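Local coordinates for hypothetical protein ybgI (Escherichia coli, Escherichia coli O157:H7, PDB 1NMO) that binds two metal ions at a dinuclear site within a ring-shaped hexamer and may help degrade radiation-damaged nucleotides, at residues A[61-66]-A[95-100]; A[21-26]-A[66-71]; A[11-16]-A[103-108]; A[46-51]-A[239-244]. One frame throughout, in Å; residues are numbered along the deposited sequence.

Overall arrangement
Interaction 1 joins the ends of the neighbouring strands 59-62 and 92-95 of the five-stranded mixed sheet and supplies one histidine to each iron. Interaction 2, its centre about 9 Å away, shares Tyr66 with it and packs two loops beside that site. Interaction 3, about 11 Å from interaction 1, sets the end of helix 3-13 against the loop after helix 98-102. Interaction 4, about 14 Å from interaction 1, packs helix 46-54, which leads into strand 59-62, on the C-terminal part; it lies about 22 Å from interaction 3. Along the chain, interaction 1 falls within the spans of 3 and 4, while 1 and 2, like 3 and 4, alternate, so distant segments converge around the strand ends that bear the dinuclear site.

Interaction 1 of 4, residues A[61-66]-A[95-100]; sequences IVHHGY and GWHLPL. With FE (Fe (III) ion), chain G; FE (Fe (III) ion), chain H.
His63 and Trp96 are joined side chain to backbone. In His63, CG is anti to the backbone N (chi1 -180°), and the ring edge that begins there faces the carbonyls of Trp96 and His97. CG stays 4.1 Å from Trp96 O, and the next ring atom makes the bond: ND1 gives its N-H to Trp96 O at 3.1 Å, close to straight at 162°, on a lone pair in the carbonyl plane. CE1 follows at 3.3 Å from His97 O, also at the ring edge, and lies 3.8 Å from CD2 of the His97 ring. At the tip NE2 binds the chain H iron at 2.5 Å, the metal lying in the ring plane. On the other side of the ring, CD2 sits over one face of the His64 imidazole, toward its rim. All this happens where two parallel neighbours of the mixed sheet, strands 59-62 and 92-95, end: Val62 pairs with Gly95, and Trp96 N bonds Val62 O at 3.1 Å. Two of the metal ligands, His63 and His64, follow directly on strand 59-62. His64 NE2 binds the chain G iron at 2.1 Å, and Glu219 links the two ions through its two carboxylate oxygens; Asp101 and a water add to the chain H iron, His215 to the chain G iron. The His97 ring is nearly parallel to that of His63 (27°) but slid aside, so they barely overlap; its ND1 bonds Asp21. Away from the metals, Ile61 CG2 meets the edge of the Trp96 indole at CZ3, 3.8 Å away, while Trp96 NE1 is bonded to Asn11.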
loop_
_atom_site.group_PDB
_atom_site.type_symbol
_atom_site.label_atom_id
_atom_site.label_comp_id
_atom_site.label_asym_id
_atom_site.label_seq_id
_atom_site.Cartn_x
_atom_site.Cartn_y
_atom_site.Cartn_z
ATOM N N ILE A 61 -9.157 29.559 23.759
ATOM C CA ILE A 61 -10.067 30.299 22.896
ATOM C C ILE A 61 -10.236 29.494 21.578
ATOM O O ILE A 61 -9.245 28.983 21.018
ATOM C CB ILE A 61 -9.552 31.711 22.609
ATOM C CG1 ILE A 61 -9.311 32.477 23.922
ATOM C CG2 ILE A 61 -10.588 32.387 21.723
ATOM C CD1 ILE A 61 -8.890 33.956 23.765
ATOM N N VAL A 62 -11.479 29.367 21.100
ATOM C CA VAL A 62 -11.776 28.550 19.940
ATOM C C VAL A 62 -12.859 29.089 19.043
ATOM O O VAL A 62 -13.531 30.039 19.428
ATOM C CB VAL A 62 -12.285 27.140 20.359
ATOM C CG1 VAL A 62 -11.221 26.365 21.111
ATOM C CG2 VAL A 62 -13.510 27.265 21.176
ATOM N N HIS A 63 -12.965 28.536 17.816
ATOM C CA HIS A 63 -14.032 28.926 16.916
ATOM C C HIS A 63 -15.295 28.115 17.250
ATOM O O HIS A 63 -16.402 28.644 17.120
ATOM C CB HIS A 63 -13.660 28.673 15.493
ATOM C CG HIS A 63 -14.717 29.063 14.493
ATOM N ND1 HIS A 63 -15.536 30.175 14.641
ATOM C CD2 HIS A 63 -15.085 28.471 13.320
ATOM C CE1 HIS A 63 -16.367 30.237 13.603
ATOM N NE2 HIS A 63 -16.121 29.211 12.788
ATOM N N HIS A 64 -15.113 26.842 17.663
ATOM C CA HIS A 64 -16.205 25.921 18.034
ATOM C C HIS A 64 -16.116 25.446 19.505
ATOM O O HIS A 64 -15.360 24.519 19.865
ATOM C CB HIS A 64 -16.186 24.663 17.172
ATOM C CG HIS A 64 -16.334 24.909 15.711
ATOM N ND1 HIS A 64 -15.276 24.801 14.834
ATOM C CD2 HIS A 64 -17.416 25.238 14.964
ATOM C CE1 HIS A 64 -15.702 25.038 13.611
ATOM N NE2 HIS A 64 -16.994 25.302 13.660
ATOM N N GLY A 65 -16.911 26.065 20.371
ATOM C CA GLY A 65 -16.871 25.692 21.782
ATOM C C GLY A 65 -18.025 24.788 22.062
ATOM O O GLY A 65 -18.277 23.888 21.259
ATOM N N TYR A 66 -18.775 25.033 23.151
ATOM C CA TYR A 66 -19.882 24.111 23.512
ATOM C C TYR A 66 -21.274 24.760 23.586
ATOM O O TYR A 66 -21.486 25.889 23.142
ATOM C CB TYR A 66 -19.586 23.478 24.879
ATOM C CG TYR A 66 -18.200 22.880 25.057
ATOM C CD1 TYR A 66 -17.570 22.283 24.015
ATOM C CD2 TYR A 66 -17.510 22.931 26.300
ATOM C CE1 TYR A 66 -16.278 21.760 24.152
ATOM C CE2 TYR A 66 -16.209 22.390 26.439
ATOM C CZ TYR A 66 -15.608 21.818 25.335
ATOM O OH TYR A 66 -14.294 21.332 25.302
ATOM N N GLY A 95 -15.239 30.921 23.369
ATOM C CA GLY A 95 -15.482 30.531 21.980
ATOM C C GLY A 95 -16.209 31.711 21.270
ATOM O O GLY A 95 -17.008 32.419 21.919
ATOM N N TRP A 96 -15.898 32.002 19.994
ATOM C CA TRP A 96 -16.607 32.987 19.190
ATOM C C TRP A 96 -16.942 32.287 17.869
ATOM O O TRP A 96 -16.050 31.945 17.088
ATOM C CB TRP A 96 -15.768 34.224 18.904
ATOM C CG TRP A 96 -15.849 35.204 20.015
ATOM C CD1 TRP A 96 -16.802 36.156 20.189
ATOM C CD2 TRP A 96 -15.020 35.248 21.197
ATOM N NE1 TRP A 96 -16.638 36.785 21.389
ATOM C CE2 TRP A 96 -15.552 36.252 22.033
ATOM C CE3 TRP A 96 -13.872 34.531 21.623
ATOM C CZ2 TRP A 96 -15.001 36.561 23.267
ATOM C CZ3 TRP A 96 -13.316 34.823 22.838
ATOM C CH2 TRP A 96 -13.887 35.843 23.665
ATOM N N HIS A 97 -18.227 32.069 17.601
ATOM C CA HIS A 97 -18.661 31.402 16.378
ATOM C C HIS A 97 -18.895 32.432 15.237
ATOM O O HIS A 97 -17.913 32.960 14.711
ATOM C CB HIS A 97 -19.912 30.560 16.679
ATOM C CG HIS A 97 -20.340 29.655 15.566
ATOM N ND1 HIS A 97 -21.630 29.657 15.062
ATOM C CD2 HIS A 97 -19.645 28.760 14.814
ATOM C CE1 HIS A 97 -21.710 28.813 14.043
ATOM N NE2 HIS A 97 -20.523 28.253 13.871
ATOM N N LEU A 98 -20.130 32.810 14.878
ATOM C CA LEU A 98 -20.266 33.692 13.696
ATOM C C LEU A 98 -19.421 34.957 13.690
ATOM O O LEU A 98 -18.823 35.355 12.630
ATOM C CB LEU A 98 -21.753 33.999 13.408
ATOM C CG LEU A 98 -22.512 32.654 13.173
ATOM C CD1 LEU A 98 -24.010 32.890 12.899
ATOM C CD2 LEU A 98 -21.926 31.896 12.002
ATOM N N PRO A 99 -19.293 35.611 14.850
ATOM C CA PRO A 99 -18.465 36.825 14.785
ATOM C C PRO A 99 -17.075 36.527 14.253
ATOM O O PRO A 99 -16.446 37.364 13.542
ATOM C CB PRO A 99 -18.458 37.331 16.236
ATOM C CG PRO A 99 -19.832 36.854 16.753
ATOM C CD PRO A 99 -19.858 35.422 16.191
ATOM N N LEU A 100 -16.561 35.335 14.550
ATOM C CA LEU A 100 -15.184 35.015 14.068
ATOM C C LEU A 100 -15.183 34.558 12.596
ATOM O O LEU A 100 -14.134 34.378 11.993
ATOM C CB LEU A 100 -14.508 33.996 15.012
ATOM C CG LEU A 100 -12.967 33.859 14.906
ATOM C CD1 LEU A 100 -12.267 35.214 15.089
ATOM C CD2 LEU A 100 -12.548 33.007 16.112
HETATM FE FE FE G . -17.276 25.857 11.618
HETATM FE FE FE H . -17.608 28.888 10.765
HETATM O O HOH W 1 -19.054 29.125 8.898
#

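Interaction 2 of 4, residues A[21-26]-A[66-71]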
loop_
_atom_site.group_PDB
_atom_site.type_symbol
_atom_site.label_atom_id
_atom_site.label_comp_id
_atom_site.label_asym_id
_atom_site.label_seq_id
_atom_site.Cartn_x
_atom_site.Cartn_y
_atom_site.Cartn_z
ATOM N N ASP A 21 -26.500 34.116 17.147
ATOM C CA ASP A 21 -25.807 32.857 16.929
ATOM C C ASP A 21 -26.516 31.547 17.381
ATOM O O ASP A 21 -27.521 31.561 18.098
ATOM C CB ASP A 21 -24.482 33.005 17.653
ATOM C CG ASP A 21 -23.352 32.459 16.887
ATOM O OD1 ASP A 21 -23.529 31.386 16.249
ATOM O OD2 ASP A 21 -22.281 33.114 16.958
ATOM N N TYR A 22 -25.966 30.415 16.958
ATOM C CA TYR A 22 -26.474 29.080 17.334
ATOM C C TYR A 22 -25.845 28.724 18.715
ATOM O O TYR A 22 -26.069 27.618 19.268
ATOM C CB TYR A 22 -26.004 28.019 16.320
ATOM C CG TYR A 22 -26.376 28.289 14.906
ATOM C CD1 TYR A 22 -27.655 27.943 14.436
ATOM C CD2 TYR A 22 -25.466 28.921 14.011
ATOM C CE1 TYR A 22 -28.052 28.217 13.100
ATOM C CE2 TYR A 22 -25.842 29.213 12.665
ATOM C CZ TYR A 22 -27.142 28.855 12.224
ATOM O OH TYR A 22 -27.587 29.136 10.948
ATOM N N ALA A 23 -25.009 29.610 19.251
ATOM C CA ALA A 23 -24.420 29.262 20.528
ATOM C C ALA A 23 -23.883 30.488 21.247
ATOM O O ALA A 23 -23.601 31.536 20.641
ATOM C CB ALA A 23 -23.333 28.182 20.343
ATOM N N PRO A 24 -23.785 30.407 22.575
ATOM C CA PRO A 24 -23.255 31.632 23.193
ATOM C C PRO A 24 -21.838 31.993 22.769
ATOM O O PRO A 24 -20.994 31.132 22.640
ATOM C CB PRO A 24 -23.312 31.332 24.688
ATOM C CG PRO A 24 -23.268 29.733 24.745
ATOM C CD PRO A 24 -24.209 29.403 23.586
ATOM N N ASN A 25 -21.581 33.277 22.560
ATOM C CA ASN A 25 -20.231 33.733 22.245
ATOM C C ASN A 25 -19.626 34.423 23.534
ATOM O O ASN A 25 -20.367 35.023 24.354
ATOM C CB ASN A 25 -20.272 34.663 21.014
ATOM C CG ASN A 25 -20.567 33.922 19.734
ATOM O OD1 ASN A 25 -19.826 32.947 19.368
ATOM N ND2 ASN A 25 -21.640 34.381 18.979
ATOM N N GLY A 26 -18.299 34.294 23.735
ATOM C CA GLY A 26 -17.661 34.897 24.904
ATOM C C GLY A 26 -17.103 33.846 25.861
ATOM O O GLY A 26 -16.634 32.781 25.398
ATOM N N TYR A 66 -18.775 25.033 23.151
ATOM C CA TYR A 66 -19.882 24.111 23.512
ATOM C C TYR A 66 -21.274 24.760 23.586
ATOM O O TYR A 66 -21.486 25.889 23.142
ATOM C CB TYR A 66 -19.586 23.478 24.879
ATOM C CG TYR A 66 -18.200 22.880 25.057
ATOM C CD1 TYR A 66 -17.570 22.283 24.015
ATOM C CD2 TYR A 66 -17.510 22.931 26.300
ATOM C CE1 TYR A 66 -16.278 21.760 24.152
ATOM C CE2 TYR A 66 -16.209 22.390 26.439
ATOM C CZ TYR A 66 -15.608 21.818 25.335
ATOM O OH TYR A 66 -14.294 21.332 25.302
ATOM N N PHE A 67 -22.229 24.001 24.123
ATOM C CA PHE A 67 -23.592 24.515 24.373
ATOM C C PHE A 67 -24.336 24.979 23.141
ATOM O O PHE A 67 -24.927 26.060 23.155
ATOM C CB PHE A 67 -23.468 25.678 25.336
ATOM C CG PHE A 67 -22.560 25.366 26.497
ATOM C CD1 PHE A 67 -22.727 24.182 27.201
ATOM C CD2 PHE A 67 -21.556 26.226 26.872
ATOM C CE1 PHE A 67 -21.896 23.857 28.265
ATOM C CE2 PHE A 67 -20.739 25.921 27.915
ATOM C CZ PHE A 67 -20.922 24.711 28.618
ATOM N N TRP A 68 -24.243 24.191 22.063
ATOM C CA TRP A 68 -24.947 24.466 20.800
ATOM C C TRP A 68 -26.474 24.319 21.016
ATOM O O TRP A 68 -26.955 23.435 21.785
ATOM C CB TRP A 68 -24.493 23.483 19.710
ATOM C CG TRP A 68 -23.070 23.698 19.348
ATOM C CD1 TRP A 68 -21.974 23.119 19.974
ATOM C CD2 TRP A 68 -22.526 24.741 18.476
ATOM N NE1 TRP A 68 -20.793 23.761 19.565
ATOM C CE2 TRP A 68 -21.090 24.737 18.650
ATOM C CE3 TRP A 68 -23.101 25.678 17.572
ATOM C CZ2 TRP A 68 -20.232 25.637 17.954
ATOM C CZ3 TRP A 68 -22.241 26.575 16.882
ATOM C CH2 TRP A 68 -20.821 26.540 17.081
ATOM N N LYS A 69 -27.210 25.169 20.295
ATOM C CA LYS A 69 -28.630 25.156 20.405
ATOM C C LYS A 69 -29.176 23.776 20.040
ATOM O O LYS A 69 -28.830 23.152 18.990
ATOM C CB LYS A 69 -29.284 26.258 19.542
ATOM C CG LYS A 69 -30.691 26.684 20.043
ATOM C CD LYS A 69 -30.748 28.184 20.575
ATOM C CE LYS A 69 -29.950 29.196 19.682
ATOM N NZ LYS A 69 -30.526 29.496 18.301
ATOM N N GLY A 70 -29.999 23.282 20.982
ATOM C CA GLY A 70 -30.631 21.990 20.804
ATOM C C GLY A 70 -29.936 20.741 21.312
ATOM O O GLY A 70 -30.614 19.733 21.323
ATOM N N GLU A 71 -28.653 20.772 21.695
ATOM C CA GLU A 71 -28.030 19.547 22.193
ATOM C C GLU A 71 -28.509 19.300 23.632
ATOM O O GLU A 71 -29.072 20.207 24.265
ATOM C CB GLU A 71 -26.486 19.639 22.142
ATOM C CG GLU A 71 -25.787 20.814 22.957
ATOM C CD GLU A 71 -24.239 20.785 22.856
ATOM O OE1 GLU A 71 -23.734 20.491 21.723
ATOM O OE2 GLU A 71 -23.532 21.050 23.886
#
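Ala23 presses its methyl onto the indole of Trp68, and this is the close-packed side of the contact. Ala23 CB stands over the face of the six-membered ring, 4.0 Å from its centroid and 20° off the normal, a CH-pi contact displaced toward CE3. Tyr22 CB reaches the same atom, Trp68 CE3, at 3.9 Å. Next to them the backbones are tied by Lys69 N to Tyr22 O, 2.9 Å. The two segments are loops, one leading into strand 26-29 and the other following strand 59-62; the second closes in a type II turn from Trp68 to Glu71, with Gly70 at its third position, where positive phi is usual. The Trp68 ring also meets His97 edge-to-face, and its NE1 bonds Gly65 O; the indole lies beside the metal site, about 4 Å from the His64 side chain (nearest atoms). Asp21 OD1 takes the N-H of Tyr22 on its anti lone pair. Toward solvent the fit is looser. Pro24 CG approaches Phe67 CB at 4.1 Å, the two side chains crossing at about a right angle, although Pro24 CD comes to 3.4 Å from Phe67 O. Lys69, bent at chi2, chi3 and chi4, brings CE and NZ each to 3.7 Å from Asp21 O without a hydrogen bond.

Interaction 3 of 4, residues A[11-16]-A[103-108]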
loop_
_atom_site.group_PDB
_atom_site.type_symbol
_atom_site.label_atom_id
_atom_site.label_comp_id
_atom_site.label_asym_id
_atom_site.label_seq_id
_atom_site.Cartn_x
_atom_site.Cartn_y
_atom_site.Cartn_z
ATOM N N ASN A 11 -15.000 40.601 22.552
ATOM C CA ASN A 11 -16.373 40.898 22.263
ATOM C C ASN A 11 -16.500 42.218 21.539
ATOM O O ASN A 11 -17.150 42.288 20.463
ATOM C CB ASN A 11 -17.097 40.937 23.548
ATOM C CG ASN A 11 -17.841 39.662 23.822
ATOM O OD1 ASN A 11 -17.819 38.693 23.032
ATOM N ND2 ASN A 11 -18.539 39.650 24.952
ATOM N N GLU A 12 -15.916 43.292 22.081
ATOM C CA GLU A 12 -16.029 44.574 21.355
ATOM C C GLU A 12 -15.310 44.591 20.010
ATOM O O GLU A 12 -15.822 45.180 19.061
ATOM C CB GLU A 12 -15.577 45.769 22.225
ATOM C CG GLU A 12 -16.754 46.208 23.178
ATOM C CD GLU A 12 -16.254 46.914 24.455
ATOM O OE1 GLU A 12 -15.070 47.386 24.451
ATOM O OE2 GLU A 12 -17.049 47.018 25.450
ATOM N N LYS A 13 -14.165 43.919 19.914
ATOM C CA LYS A 13 -13.421 43.885 18.642
ATOM C C LYS A 13 -14.198 43.132 17.563
ATOM O O LYS A 13 -14.320 43.568 16.413
ATOM C CB LYS A 13 -12.050 43.258 18.873
ATOM C CG LYS A 13 -11.133 43.087 17.601
ATOM C CD LYS A 13 -10.854 44.393 16.818
ATOM C CE LYS A 13 -9.791 44.210 15.721
ATOM N NZ LYS A 13 -9.351 45.545 14.970
ATOM N N LEU A 14 -14.785 42.015 17.925
ATOM C CA LEU A 14 -15.529 41.268 16.933
ATOM C C LEU A 14 -16.930 41.764 16.780
ATOM O O LEU A 14 -17.690 41.198 16.004
ATOM C CB LEU A 14 -15.547 39.789 17.317
ATOM C CG LEU A 14 -14.201 39.086 17.433
ATOM C CD1 LEU A 14 -14.419 37.583 17.500
ATOM C CD2 LEU A 14 -13.320 39.404 16.251
ATOM N N ASN A 15 -17.288 42.821 17.510
ATOM C CA ASN A 15 -18.689 43.327 17.478
ATOM C C ASN A 15 -19.591 42.106 17.608
ATOM O O ASN A 15 -20.545 41.917 16.862
ATOM C CB ASN A 15 -18.940 44.093 16.174
ATOM C CG ASN A 15 -18.035 45.349 16.083
ATOM O OD1 ASN A 15 -18.146 46.281 16.923
ATOM N ND2 ASN A 15 -17.110 45.367 15.096
ATOM N N SER A 16 -19.274 41.286 18.608
ATOM C CA SER A 16 -19.987 40.048 18.845
ATOM C C SER A 16 -21.448 40.175 19.298
ATOM O O SER A 16 -22.326 39.498 18.789
ATOM C CB SER A 16 -19.198 39.215 19.853
ATOM O OG SER A 16 -19.841 37.961 20.079
ATOM N N HIS A 103 -16.057 38.892 10.880
ATOM C CA HIS A 103 -15.160 40.083 10.939
ATOM C C HIS A 103 -14.338 40.406 9.652
ATOM O O HIS A 103 -13.506 39.619 9.206
ATOM C CB HIS A 103 -14.234 39.971 12.163
ATOM C CG HIS A 103 -13.665 41.275 12.598
ATOM N ND1 HIS A 103 -12.354 41.648 12.326
ATOM C CD2 HIS A 103 -14.266 42.367 13.139
ATOM C CE1 HIS A 103 -12.179 42.910 12.671
ATOM N NE2 HIS A 103 -13.325 43.371 13.165
ATOM N N PRO A 104 -14.479 41.624 9.102
ATOM C CA PRO A 104 -13.727 41.913 7.867
ATOM C C PRO A 104 -12.187 41.834 7.912
ATOM O O PRO A 104 -11.497 41.771 6.881
ATOM C CB PRO A 104 -14.196 43.317 7.492
ATOM C CG PRO A 104 -15.492 43.577 8.318
ATOM C CD PRO A 104 -15.123 42.846 9.631
ATOM N N GLU A 105 -11.621 41.874 9.100
ATOM C CA GLU A 105 -10.188 41.886 9.188
ATOM C C GLU A 105 -9.661 40.551 9.658
ATOM O O GLU A 105 -8.795 39.951 9.032
ATOM C CB GLU A 105 -9.775 42.972 10.187
ATOM C CG GLU A 105 -8.348 42.793 10.680
ATOM C CD GLU A 105 -7.960 43.716 11.831
ATOM O OE1 GLU A 105 -8.786 44.594 12.257
ATOM O OE2 GLU A 105 -6.797 43.563 12.306
ATOM N N LEU A 106 -10.235 40.080 10.761
ATOM C CA LEU A 106 -9.841 38.850 11.485
ATOM C C LEU A 106 -10.623 37.585 11.122
ATOM O O LEU A 106 -10.188 36.461 11.402
ATOM C CB LEU A 106 -10.039 39.135 13.006
ATOM C CG LEU A 106 -8.932 39.747 13.916
ATOM C CD1 LEU A 106 -7.793 40.367 13.182
ATOM C CD2 LEU A 106 -9.562 40.659 14.929
ATOM N N GLY A 107 -11.792 37.767 10.549
ATOM C CA GLY A 107 -12.650 36.638 10.223
ATOM C C GLY A 107 -12.158 35.496 9.356
ATOM O O GLY A 107 -11.260 35.735 8.552
ATOM N N ASN A 108 -12.761 34.283 9.493
ATOM C CA ASN A 108 -12.370 33.117 8.718
ATOM C C ASN A 108 -12.555 33.489 7.247
ATOM O O ASN A 108 -11.728 33.186 6.437
ATOM C CB ASN A 108 -13.240 31.879 9.003
ATOM C CG ASN A 108 -13.040 31.273 10.421
ATOM O OD1 ASN A 108 -11.901 31.114 10.933
ATOM N ND2 ASN A 108 -14.172 30.878 11.042
#
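The imidazole of His103 lies between Lys13 and Leu14 of one segment and its own loop. One face carries Pro104 CD, offset toward the rim. At the edge, in the ring plane, are Glu105 OE1 and Leu106 N, and the latter donates to His103 ND1 at 3.1 Å in a nearly straight bond (167°). Leu14 CD2 comes in obliquely, 4.1 Å from CG, and Lys13 O lies 3.4 Å from NE2 at an angle too poor for a hydrogen bond. Lys13 passes the ring on its way to Glu105: CG starts anti to the backbone N (chi1 178°), the chain bends at chi2, and CE rests 3.6 Å from Leu106 CD2. NZ then forms a salt bridge with Glu105 OE1 at 2.9 Å, on the syn side and 28° out of the carboxylate plane. Leu14 CD2 and Leu106 CD2 add an apolar contact. The segments are the end of helix 3-13, closed by a Schellman motif at Asn15, and the loop joining helices 98-102 and 108-116. With ND1 accepting an N-H, a neutral His103 would carry its hydrogen on NE2; the nearby ammonium and carboxylate groups probably act in opposite senses on any further protonation.

Interaction 4 of 4, residues A[46-51]-A[239-244]; sequences QALLDE and TFIDIP
Gln46 NE2 is gripped by Asp50 OD1, at 3.0 Å and almost straight (178°), and by Thr85 OG1, while one turn along the same helix the aliphatic part of Glu51 faces Ile241. Ile241 CD1 lies 3.8 Å from Glu51 CB and 3.9 Å from Glu51 OE1, the two side chains crossing at about a right angle; Glu51 OE2 forms a salt bridge with Arg54. No hydrogen bond joins the segments; the contact is apolar, made by the Leu48 and isoleucine side chains with the Glu51 methylenes and the helix backbone. Leu48 CD2 sits 4.0 Å from Ile241 CB and equally far from Ile243 CD1, so one branch of Leu48 serves both isoleucines. Ile243 turns CG1 anti to its carbonyl carbon (chi1 -47°), and CD1 at the end of that branch rests on the helix backbone, 3.8 Å from Leu48 CA, with Ala47 CB next to it at 4.2 Å. Ile241 and Ile243 both point to the helix, whereas Asp242 between them points away and bonds His216. At the interface with a second subunit, Gln46 N bonds Glu205 and Pro244 O bonds Arg204 of that subunit. Helix 46-54 connects the parallel neighbours 37-41 and 59-62 in a beta-alpha-beta crossover, and it also packs here on the segment that includes strand 237-240, outermost of the sheet within this chain.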
loop_
_atom_site.group_PDB
_atom_site.type_symbol
_atom_site.label_atom_id
_atom_site.label_comp_id
_atom_site.label_asym_id
_atom_site.label_seq_id
_atom_site.Cartn_x
_atom_site.Cartn_y
_atom_site.Cartn_z
ATOM N N GLN A 46 -10.985 17.368 23.173
ATOM C CA GLN A 46 -10.187 16.900 24.297
ATOM C C GLN A 46 -8.720 17.102 23.956
ATOM O O GLN A 46 -7.919 17.420 24.825
ATOM C CB GLN A 46 -10.374 15.407 24.464
ATOM C CG GLN A 46 -9.712 14.883 25.767
ATOM C CD GLN A 46 -10.465 15.426 26.939
ATOM O OE1 GLN A 46 -11.715 15.307 26.961
ATOM N NE2 GLN A 46 -9.765 16.041 27.910
ATOM N N ALA A 47 -8.338 16.899 22.688
ATOM C CA ALA A 47 -6.933 17.017 22.307
ATOM C C ALA A 47 -6.353 18.400 22.535
ATOM O O ALA A 47 -5.221 18.505 22.949
ATOM C CB ALA A 47 -6.733 16.564 20.835
ATOM N N LEU A 48 -7.107 19.459 22.312
ATOM C CA LEU A 48 -6.626 20.860 22.533
ATOM C C LEU A 48 -6.554 21.088 23.995
ATOM O O LEU A 48 -5.642 21.726 24.555
ATOM C CB LEU A 48 -7.635 21.901 22.048
ATOM C CG LEU A 48 -7.352 23.094 21.169
ATOM C CD1 LEU A 48 -8.162 24.354 21.573
ATOM C CD2 LEU A 48 -5.888 23.308 21.103
ATOM N N LEU A 49 -7.579 20.617 24.662
ATOM C CA LEU A 49 -7.645 20.799 26.129
ATOM C C LEU A 49 -6.479 20.094 26.808
ATOM O O LEU A 49 -5.925 20.549 27.801
ATOM C CB LEU A 49 -8.959 20.219 26.549
ATOM C CG LEU A 49 -10.114 21.144 26.891
ATOM C CD1 LEU A 49 -10.112 22.423 26.204
ATOM C CD2 LEU A 49 -11.361 20.378 26.756
ATOM N N ASP A 50 -6.098 18.941 26.308
ATOM C CA ASP A 50 -4.962 18.303 26.949
ATOM C C ASP A 50 -3.715 19.179 26.624
ATOM O O ASP A 50 -2.796 19.337 27.441
ATOM C CB ASP A 50 -4.759 16.867 26.421
ATOM C CG ASP A 50 -5.966 15.953 26.679
ATOM O OD1 ASP A 50 -6.750 16.187 27.662
ATOM O OD2 ASP A 50 -6.089 14.968 25.919
ATOM N N GLU A 51 -3.636 19.727 25.424
ATOM C CA GLU A 51 -2.453 20.532 25.167
ATOM C C GLU A 51 -2.470 21.753 26.041
ATOM O O GLU A 51 -1.380 22.204 26.427
ATOM C CB GLU A 51 -2.337 20.985 23.736
ATOM C CG GLU A 51 -1.621 19.980 22.845
ATOM C CD GLU A 51 -0.127 19.856 23.152
ATOM O OE1 GLU A 51 0.625 20.817 22.952
ATOM O OE2 GLU A 51 0.304 18.782 23.604
ATOM N N THR A 239 -0.865 31.174 22.094
ATOM C CA THR A 239 -0.262 30.205 21.173
ATOM C C THR A 239 -1.358 29.438 20.431
ATOM O O THR A 239 -2.077 28.654 21.022
ATOM C CB THR A 239 0.587 29.151 21.961
ATOM O OG1 THR A 239 1.589 29.814 22.746
ATOM C CG2 THR A 239 1.333 28.202 21.014
ATOM N N PHE A 240 -1.477 29.646 19.127
ATOM C CA PHE A 240 -2.452 28.924 18.295
ATOM C C PHE A 240 -1.971 27.504 17.948
ATOM O O PHE A 240 -0.891 27.358 17.363
ATOM C CB PHE A 240 -2.679 29.665 16.983
ATOM C CG PHE A 240 -3.411 28.853 15.943
ATOM C CD1 PHE A 240 -4.642 28.294 16.219
ATOM C CD2 PHE A 240 -2.848 28.622 14.685
ATOM C CE1 PHE A 240 -5.299 27.507 15.269
ATOM C CE2 PHE A 240 -3.530 27.824 13.738
ATOM C CZ PHE A 240 -4.739 27.270 14.038
ATOM N N ILE A 241 -2.747 26.471 18.313
ATOM C CA ILE A 241 -2.400 25.067 18.002
ATOM C C ILE A 241 -3.329 24.473 16.940
ATOM O O ILE A 241 -4.564 24.438 17.150
ATOM C CB ILE A 241 -2.499 24.186 19.251
ATOM C CG1 ILE A 241 -1.581 24.764 20.310
ATOM C CG2 ILE A 241 -2.003 22.739 18.941
ATOM C CD1 ILE A 241 -1.330 23.807 21.481
ATOM N N ASP A 242 -2.773 24.049 15.800
ATOM C CA ASP A 242 -3.556 23.441 14.723
ATOM C C ASP A 242 -3.600 21.888 14.917
ATOM O O ASP A 242 -2.650 21.199 14.589
ATOM C CB ASP A 242 -2.907 23.782 13.370
ATOM C CG ASP A 242 -3.641 23.119 12.146
ATOM O OD1 ASP A 242 -4.681 22.438 12.330
ATOM O OD2 ASP A 242 -3.169 23.290 10.985
ATOM N N ILE A 243 -4.683 21.323 15.463
ATOM C CA ILE A 243 -4.763 19.855 15.577
ATOM C C ILE A 243 -5.630 19.463 14.423
ATOM O O ILE A 243 -6.803 19.768 14.380
ATOM C CB ILE A 243 -5.359 19.476 16.834
ATOM C CG1 ILE A 243 -4.612 20.356 17.899
ATOM C CG2 ILE A 243 -5.349 17.843 16.979
ATOM C CD1 ILE A 243 -4.706 19.936 19.410
ATOM N N PRO A 244 -5.012 18.772 13.444
ATOM C CA PRO A 244 -5.560 18.283 12.206
ATOM C C PRO A 244 -6.822 17.480 12.340
ATOM O O PRO A 244 -6.919 16.564 13.176
ATOM C CB PRO A 244 -4.380 17.505 11.603
ATOM C CG PRO A 244 -3.174 18.337 12.085
ATOM C CD PRO A 244 -3.591 18.387 13.568
#